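Local coordinates for 1,4-dihydroxy-2-naphthoyl-CoA hydrolase (Escherichia coli, PDB 1VH5), which hydrolyses 1,4-dihydroxy-2-naphthoyl-CoA to 1,4-dihydroxy-2-naphthoate and free CoA in menaquinone biosynthesis, and also acts on many other acyl-CoA thioesters, at residues Lys105-Gly110 against Val115-Ile120; Ala40-Asp45 against Val61-Ser66; Ile120-Glu123 against Leu127-Ser130; Val23-Ile28 against Asp45-Gln50. All blocks are in the same frame, centred on the assembly; numbering follows the deposited sequence.

Overall arrangement
All four contacts belong to a hotdog fold, in which a curved antiparallel sheet wraps the central helix 57-74. Contacts 1 and 3 use the two ends of strand 113-121, share Ile120, and have centres about 16 Å apart. Contact 2 lays the helix against strand 38-43 and touches both: Leu63 CD2 lies 4.2 Å from Ile120 CD1. Contact 4 is about 8 Å from contact 2, centre to centre, shares Asp45 with it and, like it, meets the second subunit. Contact 2 carries Glu65, the inferred nucleophile or proton acceptor, and contact 1 carries substrate-binding His108, Leu109 and Gly110. Contacts 1 and 4 lie on opposite sides of the chain's centre, their centres about 23 Å apart.

Contact 1 of 4, residues Lys105-Gly110 against Val115-Ile120; sequences KPLHLG and VWQIEI
The indole of Trp116 meets Pro106 and Leu109 obliquely: Pro106 CB stands 4.2 Å from the centroid of the six-membered ring of Trp116, 29° off its normal, an off-centre CH-pi contact, and Leu109 CD2 comes to 3.5 Å from Trp116 CZ2. The His108 imidazole has Gly110 N above one face, near the rim. Between the Trp116-Pro106 face and the His108-Val115 face the backbones pair antiparallel. Lys105 and Gln117 exchange two backbone hydrogen bonds, with Gln117 N 2.9 Å from Lys105 O. A classic beta bulge follows, because Leu107 and His108 both face Val115. Val115 O accepts from Leu107 N at 2.7 Å and from His108 N at 3.1 Å, the latter on a lone pair. Gln117 CG is anti to the backbone N (chi1 -175°), which sets its amide alongside the extended Lys105 chain. One water accepts from both Lys105 NZ and Gln117 NE2, while Leu107 CD1 lies against Gln117 OE1 at 3.7 Å. The bulge includes His108, which with the following Leu109 and Gly110 binds substrate. Trp116 rests on Ala71 of helix 57-74, and Ile4 touches Pro106, Leu109 and Trp116. Trp116 NE1 is hydrogen-bonded to Gln114 OE1; strand 127-138 continues the sheet through Leu133.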
loop_
_atom_site.group_PDB
_atom_site.type_symbol
_atom_site.label_atom_id
_atom_site.label_comp_id
_atom_site.label_asym_id
_atom_site.label_seq_id
_atom_site.Cartn_x
_atom_site.Cartn_y
_atom_site.Cartn_z
ATOM N N LYS A 105 10.118 2.397 13.822
ATOM C CA LYS A 105 11.432 2.438 14.488
ATOM C C LYS A 105 12.515 2.004 13.459
ATOM O O LYS A 105 12.230 1.242 12.546
ATOM C CB LYS A 105 11.452 1.493 15.701
ATOM C CG LYS A 105 11.694 0.021 15.365
ATOM C CD LYS A 105 11.826 -0.783 16.654
ATOM C CE LYS A 105 12.135 -2.240 16.339
ATOM N NZ LYS A 105 12.187 -3.091 17.569
ATOM N N PRO A 106 13.745 2.472 13.589
ATOM C CA PRO A 106 14.793 2.061 12.651
ATOM C C PRO A 106 15.308 0.648 12.940
ATOM O O PRO A 106 15.464 0.265 14.107
ATOM C CB PRO A 106 15.896 3.088 12.893
ATOM C CG PRO A 106 15.767 3.396 14.356
ATOM C CD PRO A 106 14.264 3.413 14.611
ATOM N N LEU A 107 15.582 -0.110 11.883
ATOM C CA LEU A 107 16.354 -1.357 11.991
ATOM C C LEU A 107 17.782 -1.096 11.537
ATOM O O LEU A 107 18.713 -1.768 12.012
ATOM C CB LEU A 107 15.734 -2.490 11.172
ATOM C CG LEU A 107 14.338 -2.927 11.599
ATOM C CD1 LEU A 107 13.896 -4.136 10.766
ATOM C CD2 LEU A 107 14.204 -3.210 13.103
ATOM N N HIS A 108 17.972 -0.123 10.636
ATOM C CA HIS A 108 19.304 0.184 10.099
ATOM C C HIS A 108 19.302 1.612 9.607
ATOM O O HIS A 108 18.447 1.987 8.802
ATOM C CB HIS A 108 19.635 -0.778 8.931
ATOM C CG HIS A 108 20.937 -0.475 8.276
ATOM N ND1 HIS A 108 22.125 -0.538 8.969
ATOM C CD2 HIS A 108 21.248 -0.101 7.014
ATOM C CE1 HIS A 108 23.121 -0.226 8.154
ATOM N NE2 HIS A 108 22.615 0.045 6.966
ATOM N N LEU A 109 20.295 2.386 10.044
ATOM C CA LEU A 109 20.501 3.730 9.539
ATOM C C LEU A 109 21.915 3.805 9.043
ATOM O O LEU A 109 22.822 4.136 9.809
ATOM C CB LEU A 109 20.257 4.773 10.631
ATOM C CG LEU A 109 18.827 4.848 11.161
ATOM C CD1 LEU A 109 18.805 5.848 12.321
ATOM C CD2 LEU A 109 17.839 5.234 10.080
ATOM N N GLY A 110 22.090 3.505 7.765
ATOM C CA GLY A 110 23.401 3.417 7.148
ATOM C C GLY A 110 23.720 4.695 6.410
ATOM O O GLY A 110 22.916 5.653 6.362
ATOM N N VAL A 115 16.690 0.825 6.831
ATOM C CA VAL A 115 15.580 -0.103 6.960
ATOM C C VAL A 115 14.751 0.311 8.159
ATOM O O VAL A 115 15.291 0.536 9.249
ATOM C CB VAL A 115 16.069 -1.554 7.134
ATOM C CG1 VAL A 115 14.874 -2.564 7.283
ATOM C CG2 VAL A 115 17.012 -1.943 5.972
ATOM N N TRP A 116 13.440 0.435 7.933
ATOM C CA TRP A 116 12.490 0.885 8.939
ATOM C C TRP A 116 11.501 -0.245 9.202
ATOM O O TRP A 116 11.066 -0.917 8.246
ATOM C CB TRP A 116 11.747 2.114 8.391
ATOM C CG TRP A 116 12.627 3.313 8.265
ATOM C CD1 TRP A 116 13.302 3.743 7.176
ATOM C CD2 TRP A 116 13.023 4.160 9.339
ATOM N NE1 TRP A 116 14.050 4.868 7.475
ATOM C CE2 TRP A 116 13.915 5.120 8.813
ATOM C CE3 TRP A 116 12.705 4.205 10.709
ATOM C CZ2 TRP A 116 14.476 6.137 9.594
ATOM C CZ3 TRP A 116 13.257 5.234 11.495
ATOM C CH2 TRP A 116 14.135 6.181 10.921
ATOM N N GLN A 117 11.123 -0.441 10.465
ATOM C CA GLN A 117 10.052 -1.374 10.811
ATOM C C GLN A 117 8.844 -0.538 11.232
ATOM O O GLN A 117 8.940 0.352 12.112
ATOM C CB GLN A 117 10.497 -2.281 11.931
ATOM C CG GLN A 117 9.485 -3.399 12.323
ATOM C CD GLN A 117 10.185 -4.454 13.174
ATOM O OE1 GLN A 117 10.899 -5.312 12.662
ATOM N NE2 GLN A 117 10.039 -4.345 14.456
ATOM N N ILE A 118 7.685 -0.804 10.622
ATOM C CA ILE A 118 6.483 -0.116 11.036
ATOM C C ILE A 118 5.443 -1.160 11.443
ATOM O O ILE A 118 5.051 -2.023 10.636
ATOM C CB ILE A 118 5.892 0.804 9.953
ATOM C CG1 ILE A 118 6.941 1.743 9.330
ATOM C CG2 ILE A 118 4.694 1.563 10.592
ATOM C CD1 ILE A 118 7.733 1.120 8.168
ATOM N N GLU A 119 4.988 -1.079 12.700
ATOM C CA GLU A 119 3.928 -1.956 13.180
ATOM C C GLU A 119 2.658 -1.120 13.312
ATOM O O GLU A 119 2.699 0.026 13.792
ATOM C CB GLU A 119 4.309 -2.595 14.521
ATOM C CG GLU A 119 5.425 -3.640 14.441
ATOM C CD GLU A 119 5.779 -4.235 15.812
ATOM O OE1 GLU A 119 5.753 -3.499 16.836
ATOM O OE2 GLU A 119 6.090 -5.448 15.884
ATOM N N ILE A 120 1.529 -1.689 12.875
ATOM C CA ILE A 120 0.274 -0.939 12.886
ATOM C C ILE A 120 -0.684 -1.658 13.800
ATOM O O ILE A 120 -0.912 -2.858 13.671
ATOM C CB ILE A 120 -0.277 -0.855 11.466
ATOM C CG1 ILE A 120 0.730 -0.072 10.596
ATOM C CG2 ILE A 120 -1.721 -0.214 11.462
ATOM C CD1 ILE A 120 0.431 -0.129 9.182
HETATM O O HOH W 1 11.464 -5.661 16.693
#

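Contact 2 of 4, residues Ala40-Asp45 against Val61-Ser66; sequences ATMPVD and VVLAES
Strand 40-43 and helix 61-66 run nearly antiparallel, at 157° between their N-to-C directions, with axes 9.4 Å apart at closest approach, and Met42 and Leu63 form the nearest CA pair at 7.1 Å. Leu63 carries the helix side of the interface. Its CG is anti to the backbone N, and its two methyls are divided between strand residues: CD1 lies 4.2 Å from Ala40 CB, while CD2 meets Met42 CB at the same separation. Met42 and Leu63 lie alongside each other, pointing opposite ways. The Met42 chain is extended through chi1 and chi2, which sets Met42 SD 4.0 Å from Leu63 CB, and the bend at chi3 (69°) turns CE to the same atom. All these contacts are apolar and all the touching residues are buried. This is the core of the hotdog fold, the sheet wrapped around its long helix, and Ile28 adds to the packing by touching both Met42 and Leu63. One helical turn on, Ser66 donates twice to Val62 O, through OG and N, from opposite faces of the carbonyl plane. Ser66 OG lies 2.7 Å from Val62 O and 40° out of that plane. Ser66 OG also bonds His56 NE2 of the second subunit, and Glu65, the inferred nucleophile or proton acceptor, is hydrogen-bonded through OE1 to the substrate-binding His91 of that subunit.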
loop_
_atom_site.group_PDB
_atom_site.type_symbol
_atom_site.label_atom_id
_atom_site.label_comp_id
_atom_site.label_asym_id
_atom_site.label_seq_id
_atom_site.Cartn_x
_atom_site.Cartn_y
_atom_site.Cartn_z
ATOM N N ALA A 40 2.045 7.728 13.606
ATOM C CA ALA A 40 0.949 8.403 12.932
ATOM C C ALA A 40 -0.294 7.529 12.968
ATOM O O ALA A 40 -0.194 6.292 13.013
ATOM C CB ALA A 40 1.311 8.739 11.538
ATOM N N THR A 41 -1.470 8.158 12.920
ATOM C CA THR A 41 -2.717 7.395 12.843
ATOM C C THR A 41 -3.456 7.628 11.528
ATOM O O THR A 41 -3.184 8.539 10.795
ATOM C CB THR A 41 -3.665 7.726 14.006
ATOM O OG1 THR A 41 -4.030 9.115 13.921
ATOM C CG2 THR A 41 -3.000 7.490 15.357
ATOM N N MET A 42 -4.418 6.747 11.259
ATOM C CA MET A 42 -5.217 6.765 10.030
ATOM C C MET A 42 -6.578 6.175 10.332
ATOM O O MET A 42 -6.675 5.169 11.029
ATOM C CB MET A 42 -4.532 5.937 8.939
ATOM C CG MET A 42 -5.244 5.844 7.570
ATOM S SD MET A 42 -4.367 4.815 6.398
ATOM C CE MET A 42 -4.606 3.305 7.136
ATOM N N PRO A 43 -7.646 6.801 9.815
ATOM C CA PRO A 43 -8.978 6.264 10.099
ATOM C C PRO A 43 -9.227 5.004 9.282
ATOM O O PRO A 43 -8.646 4.827 8.189
ATOM C CB PRO A 43 -9.913 7.386 9.601
ATOM C CG PRO A 43 -9.163 8.015 8.469
ATOM C CD PRO A 43 -7.711 7.973 8.932
ATOM N N VAL A 44 -10.065 4.140 9.836
ATOM C CA VAL A 44 -10.650 3.009 9.126
ATOM C C VAL A 44 -12.014 3.546 8.681
ATOM O O VAL A 44 -12.951 3.632 9.465
ATOM C CB VAL A 44 -10.779 1.736 10.007
ATOM C CG1 VAL A 44 -11.324 0.574 9.180
ATOM C CG2 VAL A 44 -9.446 1.358 10.671
ATOM N N ASP A 45 -12.080 4.014 7.458
ATOM C CA ASP A 45 -13.298 4.675 6.947
ATOM C C ASP A 45 -13.494 4.370 5.457
ATOM O O ASP A 45 -12.779 3.555 4.847
ATOM C CB ASP A 45 -13.275 6.188 7.247
ATOM C CG ASP A 45 -12.288 6.960 6.405
ATOM O OD1 ASP A 45 -12.219 8.193 6.607
ATOM O OD2 ASP A 45 -11.567 6.461 5.532
ATOM N N VAL A 61 -0.357 -0.302 4.175
ATOM C CA VAL A 61 0.949 -0.075 3.533
ATOM C C VAL A 61 1.134 1.398 3.188
ATOM O O VAL A 61 2.233 1.940 3.322
ATOM C CB VAL A 61 1.153 -1.018 2.325
ATOM C CG1 VAL A 61 2.518 -0.728 1.676
ATOM C CG2 VAL A 61 1.081 -2.486 2.776
ATOM N N VAL A 62 0.076 2.082 2.759
ATOM C CA VAL A 62 0.179 3.532 2.615
ATOM C C VAL A 62 0.628 4.187 3.934
ATOM O O VAL A 62 1.526 5.029 3.952
ATOM C CB VAL A 62 -1.146 4.177 2.159
ATOM C CG1 VAL A 62 -1.009 5.706 2.151
ATOM C CG2 VAL A 62 -1.535 3.697 0.742
ATOM N N LEU A 63 0.013 3.786 5.031
ATOM C CA LEU A 63 0.372 4.344 6.334
ATOM C C LEU A 63 1.854 4.044 6.639
ATOM O O LEU A 63 2.645 4.967 6.989
ATOM C CB LEU A 63 -0.577 3.844 7.434
ATOM C CG LEU A 63 -0.227 4.312 8.864
ATOM C CD1 LEU A 63 -0.305 5.843 8.988
ATOM C CD2 LEU A 63 -1.172 3.646 9.853
ATOM N N ALA A 64 2.262 2.779 6.471
ATOM C CA ALA A 64 3.638 2.380 6.780
ATOM C C ALA A 64 4.621 3.154 5.920
ATOM O O ALA A 64 5.647 3.648 6.434
ATOM C CB ALA A 64 3.830 0.877 6.572
ATOM N N GLU A 65 4.371 3.254 4.610
ATOM C CA GLU A 65 5.323 3.922 3.738
ATOM C C GLU A 65 5.334 5.420 4.022
ATOM O O GLU A 65 6.385 6.059 3.921
ATOM C CB GLU A 65 5.019 3.642 2.247
ATOM C CG GLU A 65 6.084 4.247 1.329
ATOM C CD GLU A 65 6.363 3.467 0.072
ATOM O OE1 GLU A 65 6.010 2.261 -0.020
ATOM O OE2 GLU A 65 6.932 4.110 -0.823
ATOM N N SER A 66 4.175 6.010 4.335
ATOM C CA SER A 66 4.129 7.461 4.626
ATOM C C SER A 66 4.970 7.802 5.847
ATOM O O SER A 66 5.649 8.827 5.864
ATOM C CB SER A 66 2.690 7.878 4.900
ATOM O OG SER A 66 1.876 7.742 3.736
#

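Contact 3 of 4, residues Ile120-Glu123 against Leu127-Ser130; sequences IFDE and LCCS
Phe121 CG lies anti to the carbonyl carbon (chi1 -57°) and Leu127 CG anti to the backbone N (chi1 -176°), and together these torsions bring a leucine methyl over the phenyl face. Leu127 CD1 is 4.3 Å from the ring centroid of Phe121 and 25° off the ring normal, a CH-pi contact displaced toward the rim on the CE2 side. The setting is a beta hairpin joining strands 113-121 and 127-138, with a classic beta bulge near its turn. Cys128 and Cys129 both face Ile120, so one carbonyl receives two amides: Cys128 N at 2.7 Å from Ile120 O, and Cys129 N at 3.2 Å from the same oxygen, slightly tilted from the carbonyl plane. In the other direction Ile120 N donates to Cys129 O over 2.8 Å. The Ile120-Cys129 pair carries its side chains onto the sheet face that Ser60 of helix 57-74 covers, with the two CB atoms 4.1 Å apart. Phe121 and Leu127 occupy the other face, where Phe121 also touches Val103 of strand 99-106. Cys129 further packs on the substrate-binding His91 of the same chain, which places the hairpin beside a residue of the binding site. At the turn, Asp122 OD1 forms a salt bridge with Arg126 NE, while the methylene of the same aspartate meets a thiol: Asp122 CB is 3.8 Å from Cys128 SG.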
loop_
_atom_site.group_PDB
_atom_site.type_symbol
_atom_site.label_atom_id
_atom_site.label_comp_id
_atom_site.label_asym_id
_atom_site.label_seq_id
_atom_site.Cartn_x
_atom_site.Cartn_y
_atom_site.Cartn_z
ATOM N N ILE A 120 1.529 -1.689 12.875
ATOM C CA ILE A 120 0.274 -0.939 12.886
ATOM C C ILE A 120 -0.684 -1.658 13.800
ATOM O O ILE A 120 -0.912 -2.858 13.671
ATOM C CB ILE A 120 -0.277 -0.855 11.466
ATOM C CG1 ILE A 120 0.730 -0.072 10.596
ATOM C CG2 ILE A 120 -1.721 -0.214 11.462
ATOM C CD1 ILE A 120 0.431 -0.129 9.182
ATOM N N PHE A 121 -1.253 -0.912 14.740
ATOM C CA PHE A 121 -2.105 -1.442 15.810
ATOM C C PHE A 121 -3.493 -0.821 15.723
ATOM O O PHE A 121 -3.671 0.319 15.285
ATOM C CB PHE A 121 -1.532 -1.128 17.213
ATOM C CG PHE A 121 -0.129 -1.635 17.425
ATOM C CD1 PHE A 121 0.966 -0.865 16.997
ATOM C CD2 PHE A 121 0.090 -2.860 18.009
ATOM C CE1 PHE A 121 2.274 -1.328 17.155
ATOM C CE2 PHE A 121 1.412 -3.348 18.176
ATOM C CZ PHE A 121 2.491 -2.550 17.764
ATOM N N ASP A 122 -4.491 -1.567 16.163
ATOM C CA ASP A 122 -5.838 -1.002 16.306
ATOM C C ASP A 122 -5.975 -0.265 17.638
ATOM O O ASP A 122 -5.033 -0.189 18.421
ATOM C CB ASP A 122 -6.899 -2.103 16.114
ATOM C CG ASP A 122 -6.895 -3.139 17.219
ATOM O OD1 ASP A 122 -7.434 -4.264 16.988
ATOM O OD2 ASP A 122 -6.404 -2.914 18.354
ATOM N N GLU A 123 -7.172 0.280 17.902
ATOM C CA GLU A 123 -7.385 1.101 19.101
ATOM C C GLU A 123 -7.243 0.350 20.419
ATOM O O GLU A 123 -7.007 0.968 21.472
ATOM C CB GLU A 123 -8.722 1.850 19.027
ATOM C CG GLU A 123 -8.757 2.826 17.875
ATOM C CD GLU A 123 -9.965 3.739 17.854
ATOM O OE1 GLU A 123 -11.076 3.331 18.313
ATOM O OE2 GLU A 123 -9.797 4.873 17.353
ATOM N N LEU A 127 -1.887 -5.823 17.308
ATOM C CA LEU A 127 -1.141 -5.749 16.056
ATOM C C LEU A 127 -2.011 -6.181 14.897
ATOM O O LEU A 127 -2.612 -7.258 14.925
ATOM C CB LEU A 127 0.068 -6.657 16.138
ATOM C CG LEU A 127 1.017 -6.640 14.936
ATOM C CD1 LEU A 127 1.726 -5.295 14.804
ATOM C CD2 LEU A 127 2.008 -7.805 15.050
ATOM N N CYS A 128 -2.098 -5.327 13.894
ATOM C CA CYS A 128 -2.870 -5.668 12.710
ATOM C C CYS A 128 -1.987 -5.869 11.477
ATOM O O CYS A 128 -2.349 -6.598 10.569
ATOM C CB CYS A 128 -3.869 -4.554 12.385
ATOM S SG CYS A 128 -5.181 -4.431 13.637
ATOM N N CYS A 129 -0.867 -5.155 11.391
ATOM C CA CYS A 129 -0.002 -5.288 10.220
ATOM C C CYS A 129 1.446 -5.046 10.687
ATOM O O CYS A 129 1.699 -4.125 11.458
ATOM C CB CYS A 129 -0.414 -4.259 9.153
ATOM S SG CYS A 129 0.599 -4.250 7.636
ATOM N N SER A 130 2.395 -5.857 10.202
ATOM C CA SER A 130 3.796 -5.619 10.509
ATOM C C SER A 130 4.532 -5.468 9.182
ATOM O O SER A 130 4.448 -6.340 8.318
ATOM C CB SER A 130 4.357 -6.812 11.277
ATOM O OG SER A 130 5.759 -6.641 11.478
#

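Contact 4 of 4, residues Val23-Ile28 against Asp45-Gln50; sequences VGFLDI and DSRTKQ
The stacking interaction joins Arg47 to Phe25: the Arg47 guanidinium stacks face to face on the Phe25 ring, tilted by only 17°, with 4.3 Å between centres. Arg47 CZ sits off-centre in a cation-pi arrangement, while Arg47 CD stands over the face as a CH-pi contact, 4.2 Å from the Phe25 ring centroid. A straight Arg47 chain reaches across to the ring. One hydrogen bond accompanies the stack: Arg47 NH2 donates to Phe25 O at 2.9 Å, meeting a lone pair in the carbonyl plane and staying within the guanidinium plane, so the group's rotation is fixed as well as its position. Apolar contacts come from Leu26 CD2, 3.9 Å from Arg47 CB and 4.0 Å from Thr48 CG2. An Asx turn is made by Asp45 OD2 with Arg47 N (3.0 Å), Thr48 OG1 accepts from Asp45 N and also bonds Pro43 O, and a Schellman motif with positive phi at Asp27 ends helix 22-25. The contact thus ties the end of that helix to the loop after strand 38-43. Leu26 and Thr48 lean on Val62 and Ala59 of helix 57-74, and Phe25 and Arg47 also pack against Arg47 and Phe25 of the second subunit.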
loop_
_atom_site.group_PDB
_atom_site.type_symbol
_atom_site.label_atom_id
_atom_site.label_comp_id
_atom_site.label_asym_id
_atom_site.label_seq_id
_atom_site.Cartn_x
_atom_site.Cartn_y
_atom_site.Cartn_z
ATOM N N VAL A 23 -1.548 11.551 1.733
ATOM C CA VAL A 23 -1.544 11.565 3.189
ATOM C C VAL A 23 -2.742 12.419 3.695
ATOM O O VAL A 23 -3.481 11.994 4.578
ATOM C CB VAL A 23 -0.192 12.063 3.768
ATOM C CG1 VAL A 23 -0.372 12.553 5.168
ATOM C CG2 VAL A 23 0.840 10.898 3.803
ATOM N N GLY A 24 -2.924 13.592 3.094
ATOM C CA GLY A 24 -4.033 14.473 3.432
ATOM C C GLY A 24 -5.370 13.855 3.074
ATOM O O GLY A 24 -6.308 13.878 3.879
ATOM N N PHE A 25 -5.452 13.292 1.879
ATOM C CA PHE A 25 -6.684 12.649 1.395
ATOM C C PHE A 25 -7.176 11.568 2.345
ATOM O O PHE A 25 -8.371 11.447 2.573
ATOM C CB PHE A 25 -6.454 12.076 -0.009
ATOM C CG PHE A 25 -7.704 11.525 -0.687
ATOM C CD1 PHE A 25 -8.714 12.381 -1.124
ATOM C CD2 PHE A 25 -7.838 10.160 -0.939
ATOM C CE1 PHE A 25 -9.846 11.900 -1.767
ATOM C CE2 PHE A 25 -8.986 9.662 -1.582
ATOM C CZ PHE A 25 -9.987 10.545 -1.991
ATOM N N LEU A 26 -6.251 10.767 2.884
ATOM C CA LEU A 26 -6.640 9.683 3.768
ATOM C C LEU A 26 -6.708 10.064 5.253
ATOM O O LEU A 26 -6.971 9.197 6.106
ATOM C CB LEU A 26 -5.708 8.470 3.589
ATOM C CG LEU A 26 -5.651 7.848 2.202
ATOM C CD1 LEU A 26 -4.715 6.613 2.260
ATOM C CD2 LEU A 26 -7.035 7.400 1.728
ATOM N N ASP A 27 -6.417 11.333 5.564
ATOM C CA ASP A 27 -6.397 11.809 6.961
ATOM C C ASP A 27 -5.387 11.068 7.815
ATOM O O ASP A 27 -5.650 10.769 8.969
ATOM C CB ASP A 27 -7.804 11.710 7.596
ATOM C CG ASP A 27 -7.932 12.456 8.922
ATOM O OD1 ASP A 27 -8.655 11.929 9.808
ATOM O OD2 ASP A 27 -7.355 13.546 9.138
ATOM N N ILE A 28 -4.241 10.766 7.222
ATOM C CA ILE A 28 -3.129 10.295 8.029
ATOM C C ILE A 28 -2.592 11.482 8.851
ATOM O O ILE A 28 -2.324 12.557 8.279
ATOM C CB ILE A 28 -2.070 9.655 7.103
ATOM C CG1 ILE A 28 -2.631 8.334 6.550
ATOM C CG2 ILE A 28 -0.779 9.371 7.865
ATOM C CD1 ILE A 28 -1.838 7.750 5.334
ATOM N N ASP A 45 -12.080 4.014 7.458
ATOM C CA ASP A 45 -13.298 4.675 6.947
ATOM C C ASP A 45 -13.494 4.370 5.457
ATOM O O ASP A 45 -12.779 3.555 4.847
ATOM C CB ASP A 45 -13.275 6.188 7.247
ATOM C CG ASP A 45 -12.288 6.960 6.405
ATOM O OD1 ASP A 45 -12.219 8.193 6.607
ATOM O OD2 ASP A 45 -11.567 6.461 5.532
ATOM N N SER A 46 -14.436 5.035 4.826
ATOM C CA SER A 46 -14.773 4.708 3.467
ATOM C C SER A 46 -13.591 4.854 2.506
ATOM O O SER A 46 -13.591 4.205 1.448
ATOM C CB SER A 46 -16.006 5.503 3.004
ATOM O OG SER A 46 -15.714 6.870 2.923
ATOM N N ARG A 47 -12.603 5.691 2.842
ATOM C CA ARG A 47 -11.464 5.927 1.956
ATOM C C ARG A 47 -10.366 4.903 2.145
ATOM O O ARG A 47 -9.458 4.829 1.331
ATOM C CB ARG A 47 -10.886 7.337 2.127
ATOM C CG ARG A 47 -11.846 8.416 1.639
ATOM C CD ARG A 47 -11.326 9.834 1.851
ATOM N NE ARG A 47 -12.279 10.839 1.362
ATOM C CZ ARG A 47 -12.021 12.140 1.261
ATOM N NH1 ARG A 47 -12.974 12.956 0.801
ATOM N NH2 ARG A 47 -10.829 12.631 1.587
ATOM N N THR A 48 -10.429 4.161 3.249
ATOM C CA THR A 48 -9.406 3.155 3.551
ATOM C C THR A 48 -9.940 1.726 3.731
ATOM O O THR A 48 -9.191 0.807 4.063
ATOM C CB THR A 48 -8.629 3.542 4.799
ATOM O OG1 THR A 48 -9.530 3.578 5.927
ATOM C CG2 THR A 48 -7.955 4.944 4.708
ATOM N N LYS A 49 -11.229 1.527 3.476
ATOM C CA LYS A 49 -11.836 0.199 3.538
ATOM C C LYS A 49 -11.819 -0.523 2.214
ATOM O O LYS A 49 -11.922 0.090 1.163
ATOM C CB LYS A 49 -13.291 0.280 4.063
ATOM C CG LYS A 49 -13.356 0.515 5.571
ATOM C CD LYS A 49 -14.773 0.973 6.006
ATOM C CE LYS A 49 -14.937 0.998 7.517
ATOM N NZ LYS A 49 -16.341 1.359 7.891
ATOM N N GLN A 50 -11.771 -1.851 2.299
ATOM C CA GLN A 50 -12.008 -2.691 1.113
ATOM C C GLN A 50 -13.528 -2.936 1.008
ATOM O O GLN A 50 -14.280 -2.475 1.879
ATOM C CB GLN A 50 -11.158 -3.983 1.098
ATOM C CG GLN A 50 -10.842 -4.608 2.438
ATOM C CD GLN A 50 -11.951 -5.496 2.918
ATOM O OE1 GLN A 50 -13.106 -5.062 3.052
ATOM N NE2 GLN A 50 -11.618 -6.768 3.164
#